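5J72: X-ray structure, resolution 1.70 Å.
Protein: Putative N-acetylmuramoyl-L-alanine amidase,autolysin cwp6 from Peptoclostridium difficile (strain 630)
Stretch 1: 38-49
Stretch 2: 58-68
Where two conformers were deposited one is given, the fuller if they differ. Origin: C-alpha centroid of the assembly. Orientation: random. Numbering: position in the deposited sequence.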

# COMPACT_ATOMS: atom_id res chain seq x y z
N MET A 38 -33.30 7.55 -2.27
CA MET A 38 -33.98 6.74 -3.28
C MET A 38 -33.05 6.58 -4.44
O MET A 38 -32.28 7.49 -4.75
CB MET A 38 -35.24 7.44 -3.89
CG MET A 38 -36.38 7.62 -2.88
SD MET A 38 -37.34 6.10 -2.54
CE MET A 38 -38.29 5.92 -4.11
N CYS A 39 -33.12 5.41 -5.07
CA CYS A 39 -32.40 5.23 -6.32
C CYS A 39 -33.58 4.77 -7.29
O CYS A 39 -34.07 3.65 -7.15
CB CYS A 39 -31.32 4.16 -6.20
SG CYS A 39 -30.51 3.82 -7.81
N TYR A 40 -34.00 5.66 -8.23
CA TYR A 40 -35.18 5.44 -9.11
C TYR A 40 -36.36 5.20 -8.17
O TYR A 40 -36.63 6.11 -7.37
CB TYR A 40 -34.89 4.25 -10.06
CG TYR A 40 -35.91 4.20 -11.16
CD1 TYR A 40 -36.18 5.31 -11.95
CD2 TYR A 40 -36.63 3.03 -11.41
CE1 TYR A 40 -37.15 5.27 -12.96
CE2 TYR A 40 -37.60 2.98 -12.41
CZ TYR A 40 -37.84 4.09 -13.19
OH TYR A 40 -38.75 4.01 -14.23
N ASP A 41 -37.02 4.05 -8.19
CA ASP A 41 -38.15 3.86 -7.28
C ASP A 41 -37.84 3.03 -6.05
O ASP A 41 -38.75 2.59 -5.35
CB ASP A 41 -39.31 3.23 -8.07
CG ASP A 41 -39.02 1.86 -8.59
OD1 ASP A 41 -37.83 1.45 -8.58
OD2 ASP A 41 -39.99 1.16 -9.01
N MET A 42 -36.54 2.80 -5.73
CA MET A 42 -36.24 1.94 -4.58
C MET A 42 -35.71 2.79 -3.39
O MET A 42 -34.81 3.58 -3.56
CB MET A 42 -35.13 0.92 -4.99
CG MET A 42 -34.70 0.04 -3.82
SD MET A 42 -33.54 -1.20 -4.47
CE MET A 42 -34.69 -2.43 -5.20
N PRO A 43 -36.26 2.61 -2.21
CA PRO A 43 -35.84 3.37 -1.01
C PRO A 43 -34.75 2.66 -0.23
O PRO A 43 -34.61 1.43 -0.26
CB PRO A 43 -37.13 3.45 -0.19
CG PRO A 43 -37.83 2.08 -0.49
CD PRO A 43 -37.49 1.78 -1.96
N LEU A 44 -33.97 3.45 0.49
CA LEU A 44 -32.89 2.95 1.36
C LEU A 44 -32.93 3.89 2.57
O LEU A 44 -33.00 5.10 2.37
CB LEU A 44 -31.54 3.13 0.69
CG LEU A 44 -30.33 2.66 1.59
CD1 LEU A 44 -30.32 1.19 1.67
CD2 LEU A 44 -29.04 3.05 0.92
N GLU A 45 -32.93 3.40 3.77
CA GLU A 45 -32.94 4.34 4.89
C GLU A 45 -31.87 3.96 5.92
O GLU A 45 -31.34 2.85 5.91
CB GLU A 45 -34.32 4.42 5.55
CG GLU A 45 -34.75 3.19 6.31
CD GLU A 45 -36.01 3.47 7.11
OE1 GLU A 45 -36.04 3.20 8.33
OE2 GLU A 45 -36.98 3.97 6.50
N ALA A 46 -31.53 4.94 6.78
CA ALA A 46 -30.55 4.70 7.85
C ALA A 46 -30.98 5.50 9.05
O ALA A 46 -31.38 6.68 8.90
CB ALA A 46 -29.16 5.14 7.42
N THR A 47 -30.93 4.90 10.24
CA THR A 47 -31.31 5.65 11.45
C THR A 47 -30.03 6.01 12.19
O THR A 47 -29.19 5.16 12.40
CB THR A 47 -32.28 4.80 12.28
OG1 THR A 47 -33.50 4.83 11.54
CG2 THR A 47 -32.58 5.41 13.68
N LEU A 48 -29.88 7.31 12.55
CA LEU A 48 -28.67 7.79 13.23
C LEU A 48 -29.07 8.20 14.63
O LEU A 48 -30.04 8.95 14.80
CB LEU A 48 -28.12 9.01 12.42
CG LEU A 48 -27.99 8.76 10.90
CD1 LEU A 48 -27.31 9.95 10.33
CD2 LEU A 48 -27.17 7.44 10.59
N ASN A 49 -28.34 7.71 15.64
CA ASN A 49 -28.67 8.00 17.05
C ASN A 49 -27.84 9.11 17.63
O ASN A 49 -26.65 9.19 17.36
CB ASN A 49 -28.39 6.75 17.83
CG ASN A 49 -29.36 5.68 17.40
OD1 ASN A 49 -28.94 4.69 16.81
ND2 ASN A 49 -30.66 5.82 17.63
N GLU A 58 -25.28 9.84 14.83
CA GLU A 58 -24.29 8.98 14.19
C GLU A 58 -24.84 7.60 13.94
O GLU A 58 -25.62 7.09 14.75
CB GLU A 58 -23.07 8.80 15.16
CG GLU A 58 -22.34 10.13 15.47
CD GLU A 58 -21.27 9.96 16.56
OE1 GLU A 58 -20.57 10.95 16.87
OE2 GLU A 58 -21.14 8.85 17.13
N GLY A 59 -24.43 6.99 12.84
CA GLY A 59 -24.90 5.63 12.59
C GLY A 59 -24.22 5.16 11.34
O GLY A 59 -23.25 5.78 10.82
N VAL A 60 -24.76 4.05 10.79
CA VAL A 60 -24.15 3.46 9.62
C VAL A 60 -25.16 3.26 8.49
O VAL A 60 -26.25 2.80 8.79
CB VAL A 60 -23.62 2.07 10.09
CG1 VAL A 60 -23.07 1.28 8.86
CG2 VAL A 60 -22.51 2.25 11.19
N ILE A 61 -24.85 3.61 7.24
CA ILE A 61 -25.77 3.31 6.15
C ILE A 61 -25.32 1.91 5.64
O ILE A 61 -24.13 1.70 5.40
CB ILE A 61 -25.66 4.37 5.00
CG1 ILE A 61 -26.04 5.80 5.55
CG2 ILE A 61 -26.59 3.95 3.81
CD1 ILE A 61 -25.48 6.92 4.61
N ASN A 62 -26.26 0.96 5.50
CA ASN A 62 -25.93 -0.38 5.00
C ASN A 62 -26.50 -0.47 3.57
O ASN A 62 -27.71 -0.47 3.44
CB ASN A 62 -26.64 -1.43 5.90
CG ASN A 62 -25.95 -1.45 7.26
OD1 ASN A 62 -24.85 -2.02 7.37
ND2 ASN A 62 -26.48 -0.84 8.32
N TYR A 63 -25.66 -0.51 2.57
CA TYR A 63 -26.10 -0.52 1.19
C TYR A 63 -26.47 -1.98 0.80
O TYR A 63 -25.81 -2.59 -0.04
CB TYR A 63 -24.94 0.03 0.30
CG TYR A 63 -24.81 1.52 0.52
CD1 TYR A 63 -23.88 2.04 1.42
CD2 TYR A 63 -25.65 2.42 -0.14
CE1 TYR A 63 -23.77 3.41 1.65
CE2 TYR A 63 -25.57 3.79 0.10
CZ TYR A 63 -24.63 4.28 0.99
OH TYR A 63 -24.60 5.60 1.28
N ASN A 64 -27.60 -2.31 1.42
CA ASN A 64 -28.03 -3.68 1.21
C ASN A 64 -29.22 -3.79 0.28
O ASN A 64 -29.97 -4.75 0.39
CB ASN A 64 -28.42 -4.31 2.56
CG ASN A 64 -27.29 -4.57 3.52
OD1 ASN A 64 -27.57 -4.78 4.72
ND2 ASN A 64 -26.01 -4.59 3.10
N LYS A 65 -29.39 -2.90 -0.61
CA LYS A 65 -30.49 -2.96 -1.60
C LYS A 65 -29.88 -2.92 -2.99
O LYS A 65 -28.95 -2.15 -3.24
CB LYS A 65 -31.46 -1.76 -1.43
CG LYS A 65 -32.17 -1.67 -0.05
CD LYS A 65 -33.17 -2.75 0.20
CE LYS A 65 -34.42 -2.61 -0.66
NZ LYS A 65 -35.23 -1.40 -0.31
N ASP A 66 -30.39 -3.74 -3.93
CA ASP A 66 -29.87 -3.80 -5.28
C ASP A 66 -30.88 -3.16 -6.22
O ASP A 66 -31.92 -3.73 -6.51
CB ASP A 66 -29.58 -5.26 -5.64
CG ASP A 66 -28.35 -5.41 -6.50
OD1 ASP A 66 -27.75 -4.39 -6.88
OD2 ASP A 66 -28.01 -6.53 -6.84
N PRO A 67 -30.61 -1.96 -6.75
CA PRO A 67 -31.56 -1.28 -7.63
C PRO A 67 -31.76 -1.90 -9.01
O PRO A 67 -30.81 -2.31 -9.65
CB PRO A 67 -31.02 0.16 -7.64
CG PRO A 67 -29.50 -0.08 -7.59
CD PRO A 67 -29.37 -1.15 -6.55
N GLU A 68 -33.03 -1.95 -9.44
CA GLU A 68 -33.37 -2.52 -10.76
C GLU A 68 -32.91 -1.61 -11.89
O GLU A 68 -32.63 -2.07 -13.01
CB GLU A 68 -34.90 -2.71 -10.90
CG GLU A 68 -35.42 -3.72 -9.86
CD GLU A 68 -34.94 -5.15 -10.12
OE1 GLU A 68 -34.37 -5.47 -11.18
OE2 GLU A 68 -35.16 -6.00 -9.23
O HOH W 1 -35.39 -0.83 -8.08
O HOH W 2 -28.98 1.52 6.08
O HOH W 3 -27.19 3.19 12.01
O HOH W 4 -26.24 4.54 15.97

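Two roughly antiparallel strands, one running from Met42 and the other entering at Glu58, are joined by one hydrogen-bonded backbone pair where Asn49 meets Glu58, and then separate, so that water and a largely apolar row of side chains hold the rest together, with 741 Å² buried over both sides. In the pair, Asn49 N donates to Glu58 O (2.9 Å) and Glu58 N donates to Asn49 O (2.9 Å), the second bond being nearly straight at 171°. Their side chains lie on the same face of the sheet, and water 4 donates to both Asn49 OD1 (2.8 Å) and Glu58 O (2.9 Å). Next to the pair, Leu48 CA approaches Glu58 O at 3.5 Å in a CA-H...O contact.

Beyond this point water takes over the backbone bridging. Water 3 donates to Thr47 O (2.8 Å) and accepts from Val60 N (2.9 Å); water 2 does the same between Glu45 O (2.7 Å) and Asn62 N (2.8 Å). Gly59 suits its place because it lacks a side chain: Leu48 CD2 lies 3.5 Å from Gly59 CA, and a CB there would clash with both Leu48 CD2 and Thr47 O.

Alternation along the first strand sends Met42, Leu44 and Ala46 toward the second stretch, while Pro43, Glu45 and Thr47 point away and are exposed. Small Ala46 allows a close approach, its CB 3.7 Å from Ile61 CG1. Where the backbones are farther apart, the longer Leu44 fills the space: its CD2 packs on Ile61 CG2 (3.9 Å) and on Tyr63 CD2 (3.6 Å), while its CD1 reaches Lys65 CG (3.8 Å). The CB of Tyr63 points away, but the ring comes back to meet this leucine. Leu44, Ala46, Ile61 and Tyr63 are buried, which suits their apolar or largely apolar side chains.

Lys65 combines apolar and polar roles. Its CB lies 3.7 Å from Met42 SD, and its chain, with all four chi angles in m, curls so that NZ donates to Pro43 O (2.9 Å). The acceptor is a backbone carbonyl, so the bond does not depend on the proline ring; lysine's length and flexibility let NZ reach it.

At the far end, a type II' turn from Cys39 to Met42 is closed by Met42 N to Cys39 O (3.0 Å) and Cys39 N to Met42 O (2.9 Å). Cys39, which is buried, and Met42 both point toward the second stretch and meet Pro67, with Cys39 SG 3.7 Å from Pro67 CB and Met42 SD 3.7 Å from Pro67 CA. Met42 runs straight through chi1 and chi2 (both t) and then turns at chi3 (m), leaving its CE 3.3 Å from Asp66 O.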